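Sgbp-b (Bacteroides uniformis, PDB 7K44) probably binds xyloglucan at the cell surface as part of a polysaccharide utilization locus in this gut bacterium. Local coordinates at residues 303-308 against 340-345. Numbering follows the deposited sequence.
Sequences IYLKGN and ELVDET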
ATOM      1  N   ILE A 303      20.166  -4.192 -13.219  1.00 22.23           N
ATOM      2  CA  ILE A 303      19.112  -4.167 -14.218  1.00 20.23           C
ATOM      3  C   ILE A 303      19.601  -3.321 -15.379  1.00 20.33           C
ATOM      4  O   ILE A 303      20.207  -2.265 -15.174  1.00 21.14           O
ATOM      5  CB  ILE A 303      17.814  -3.590 -13.617  1.00 19.57           C
ATOM      6  CG1 ILE A 303      17.391  -4.422 -12.397  1.00 22.63           C
ATOM      7  CG2 ILE A 303      16.724  -3.488 -14.677  1.00 21.22           C
ATOM      8  CD1 ILE A 303      15.975  -4.244 -11.960  1.00 33.73           C
ATOM      9  N   TYR A 304      19.383  -3.787 -16.603  1.00 19.45           N
ATOM     10  CA  TYR A 304      19.700  -2.966 -17.762  1.00 19.11           C
ATOM     11  C   TYR A 304      18.741  -3.303 -18.899  1.00 19.95           C
ATOM     12  O   TYR A 304      18.233  -4.430 -18.995  1.00 19.62           O
ATOM     13  CB  TYR A 304      21.192  -3.050 -18.162  1.00 19.79           C
ATOM     14  CG  TYR A 304      21.663  -4.409 -18.607  1.00 21.99           C
ATOM     15  CD1 TYR A 304      22.144  -5.335 -17.689  1.00 19.85           C
ATOM     16  CD2 TYR A 304      21.635  -4.754 -19.945  1.00 23.81           C
ATOM     17  CE1 TYR A 304      22.574  -6.602 -18.117  1.00 22.54           C
ATOM     18  CE2 TYR A 304      22.056  -6.008 -20.375  1.00 22.12           C
ATOM     19  CZ  TYR A 304      22.526  -6.914 -19.457  1.00 22.93           C
ATOM     20  OH  TYR A 304      22.932  -8.153 -19.894  1.00 22.64           O
ATOM     21  N   LEU A 305      18.469  -2.305 -19.740  1.00 20.25           N
ATOM     22  CA  LEU A 305      17.455  -2.392 -20.780  1.00 19.12           C
ATOM     23  C   LEU A 305      18.084  -2.193 -22.152  1.00 21.73           C
ATOM     24  O   LEU A 305      18.969  -1.343 -22.328  1.00 22.44           O
ATOM     25  CB  LEU A 305      16.366  -1.339 -20.583  1.00 19.52           C
ATOM     26  CG  LEU A 305      15.756  -1.286 -19.184  1.00 17.89           C
ATOM     27  CD1 LEU A 305      14.668  -0.222 -19.125  1.00 21.57           C
ATOM     28  CD2 LEU A 305      15.166  -2.638 -18.841  1.00 20.18           C
ATOM     29  N   LYS A 306      17.603  -2.978 -23.117  1.00 21.15           N
ATOM     30  CA  LYS A 306      18.039  -2.901 -24.516  1.00 20.30           C
ATOM     31  C   LYS A 306      19.555  -2.999 -24.661  1.00 24.81           C
ATOM     32  O   LYS A 306      20.153  -2.412 -25.570  1.00 27.37           O
ATOM     33  CB  LYS A 306      17.447  -1.678 -25.229  1.00 21.25           C
ATOM     34  CG  LYS A 306      15.943  -1.790 -25.433  1.00 22.45           C
ATOM     35  CD  LYS A 306      15.378  -0.641 -26.254  1.00 25.10           C
ATOM     36  CE  LYS A 306      13.925  -0.877 -26.600  1.00 25.32           C
ATOM     37  NZ  LYS A 306      13.463   0.064 -27.662  1.00 25.08           N
ATOM     38  N   GLY A 307      20.183  -3.780 -23.783  1.00 22.51           N
ATOM     39  CA  GLY A 307      21.610  -4.019 -23.887  1.00 22.41           C
ATOM     40  C   GLY A 307      22.478  -2.877 -23.436  1.00 23.82           C
ATOM     41  O   GLY A 307      23.697  -2.947 -23.609  1.00 27.83           O
ATOM     42  N   ASN A 308      21.894  -1.832 -22.843  1.00 23.99           N
ATOM     43  CA  ASN A 308      22.652  -0.637 -22.467  1.00 23.35           C
ATOM     44  C   ASN A 308      23.237  -0.841 -21.069  1.00 25.25           C
ATOM     45  O   ASN A 308      22.793  -0.269 -20.070  1.00 24.20           O
ATOM     46  CB  ASN A 308      21.773   0.605 -22.569  1.00 25.00           C
ATOM     47  CG  ASN A 308      22.567   1.886 -22.461  1.00 33.50           C
ATOM     48  OD1 ASN A 308      23.769   1.854 -22.215  1.00 31.03           O
ATOM     49  ND2 ASN A 308      21.898   3.023 -22.642  1.00 31.55           N
ATOM     50  N   GLU A 340      17.198   6.139 -14.457  1.00 23.28           N
ATOM     51  CA  GLU A 340      18.376   5.428 -13.972  1.00 23.44           C
ATOM     52  C   GLU A 340      18.770   4.280 -14.890  1.00 24.54           C
ATOM     53  O   GLU A 340      19.788   3.624 -14.642  1.00 26.69           O
ATOM     54  CB  GLU A 340      18.141   4.868 -12.564  1.00 26.28           C
ATOM     55  CG  GLU A 340      17.963   5.906 -11.452  1.00 24.99           C
ATOM     56  CD  GLU A 340      19.261   6.583 -11.021  1.00 31.20           C
ATOM     57  OE1 GLU A 340      20.339   6.258 -11.560  1.00 32.84           O
ATOM     58  OE2 GLU A 340      19.193   7.437 -10.109  1.00 28.89           O
ATOM     59  N   LEU A 341      17.977   4.017 -15.925  1.00 22.08           N
ATOM     60  CA  LEU A 341      18.185   2.867 -16.787  1.00 19.47           C
ATOM     61  C   LEU A 341      18.358   3.212 -18.254  1.00 22.73           C
ATOM     62  O   LEU A 341      18.829   2.359 -19.017  1.00 22.57           O
ATOM     63  CB  LEU A 341      16.999   1.897 -16.686  1.00 21.37           C
ATOM     64  CG  LEU A 341      16.807   1.202 -15.353  1.00 21.50           C
ATOM     65  CD1 LEU A 341      15.407   0.586 -15.277  1.00 24.29           C
ATOM     66  CD2 LEU A 341      17.887   0.148 -15.214  1.00 24.07           C
ATOM     67  N   VAL A 342      17.964   4.408 -18.686  1.00 23.49           N
ATOM     68  CA  VAL A 342      17.941   4.742 -20.103  1.00 22.37           C
ATOM     69  C   VAL A 342      18.627   6.083 -20.328  1.00 22.49           C
ATOM     70  O   VAL A 342      18.546   6.986 -19.491  1.00 26.28           O
ATOM     71  CB  VAL A 342      16.514   4.741 -20.702  1.00 22.19           C
ATOM     72  CG1 VAL A 342      15.763   3.452 -20.316  1.00 24.34           C
ATOM     73  CG2 VAL A 342      15.725   5.989 -20.279  1.00 24.01           C
ATOM     74  N   ASP A 343      19.316   6.192 -21.472  1.00 23.11           N
ATOM     75  CA  ASP A 343      19.990   7.434 -21.857  1.00 26.30           C
ATOM     76  C   ASP A 343      19.026   8.443 -22.461  1.00 25.67           C
ATOM     77  O   ASP A 343      19.284   9.653 -22.405  1.00 28.43           O
ATOM     78  CB  ASP A 343      21.046   7.140 -22.926  1.00 26.52           C
ATOM     79  CG  ASP A 343      22.351   6.633 -22.348  1.00 39.37           C
ATOM     80  OD1 ASP A 343      22.758   7.113 -21.270  1.00 46.25           O
ATOM     81  OD2 ASP A 343      22.980   5.759 -22.987  1.00 46.13           O
ATOM     82  N   GLU A 344      17.932   7.964 -23.040  1.00 26.25           N
ATOM     83  CA  GLU A 344      17.011   8.794 -23.802  1.00 27.19           C
ATOM     84  C   GLU A 344      16.182   9.680 -22.872  1.00 25.52           C
ATOM     85  O   GLU A 344      15.897   9.325 -21.722  1.00 24.71           O
ATOM     86  CB  GLU A 344      16.085   7.891 -24.626  1.00 24.50           C
ATOM     87  CG  GLU A 344      16.766   7.159 -25.803  1.00 27.36           C
ATOM     88  CD  GLU A 344      17.594   5.947 -25.387  1.00 29.83           C
ATOM     89  OE1 GLU A 344      17.411   5.456 -24.259  1.00 27.82           O
ATOM     90  OE2 GLU A 344      18.427   5.476 -26.199  1.00 31.02           O
ATOM     91  N   THR A 345      15.806  10.867 -23.377  1.00 26.31           N
ATOM     92  CA  THR A 345      15.054  11.822 -22.570  1.00 22.72           C
ATOM     93  C   THR A 345      13.545  11.696 -22.704  1.00 21.73           C
ATOM     94  O   THR A 345      12.824  12.207 -21.837  1.00 23.61           O
ATOM     95  CB  THR A 345      15.445  13.272 -22.902  1.00 24.45           C
ATOM     96  OG1 THR A 345      15.290  13.512 -24.308  1.00 29.36           O
ATOM     97  CG2 THR A 345      16.880  13.548 -22.487  1.00 26.90           C
TER
HETATM   98  O   HOH W   1      20.137  -0.036 -19.076  1.00 21.30           O
HETATM   99  O   HOH W   2      18.491   1.387 -21.694  1.00 24.28           O
HETATM  100  O   HOH W   3      19.152   3.698 -23.116  1.00 25.81           O
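Leu341 packs against Ile303 and Leu305 where a type I' beta turn, Leu305 to Asn308, ends strand 300-305. This strand belongs to a five-stranded antiparallel sheet in the xyloglucan-binding domain. Residues 340-345 come from the loop between strand 331-337 and helix 347-352. Leu341 can be followed outward. CB of Leu341 lies 4.0 Å from CD1 of Leu305. With CG anti to the carbonyl carbon (chi1 -67°), the branch faces the strand. CD1 meets the same Leu305 methyl. CD2 of Leu341 lies 3.3 Å from O of Ile303, and also touches CG2 of Ile303. Ile336 of strand 331-337 packs on both Ile303 and Leu341. The same CD1 of Leu305 also meets CG1 of Val342, and Phe350 of helix 347-352 touches both Leu305 and Val342.

Toward the turn the contact becomes polar. No direct backbone hydrogen bond joins the segments; water takes that role. One water accepts from N of Leu305 and lies 2.7 Å from O of Leu341. A second lies between the carbonyl oxygens of Leu305 and Leu341. At the end of the turn, CG of Asn308 is anti to the backbone N (chi1 -169°), which carries the amide across to Asp343. ND2 of Asn308 donates to OD2 of Asp343 at 3.0 Å. The bond is fairly straight, at 161°. OD2 lies close to the amide plane but is met from above the carboxylate plane. The other carboxylate oxygen, OD1, is hydrogen-bonded to ND1 of His311. A third water accepts from ND2 of Asn308 and from N of Asp343. A leucine in place of Asn308 would probably leave OD2 of Asp343 without this donor and take one N-H from the water. That water donates to OE1 of Glu344 at 2.7 Å.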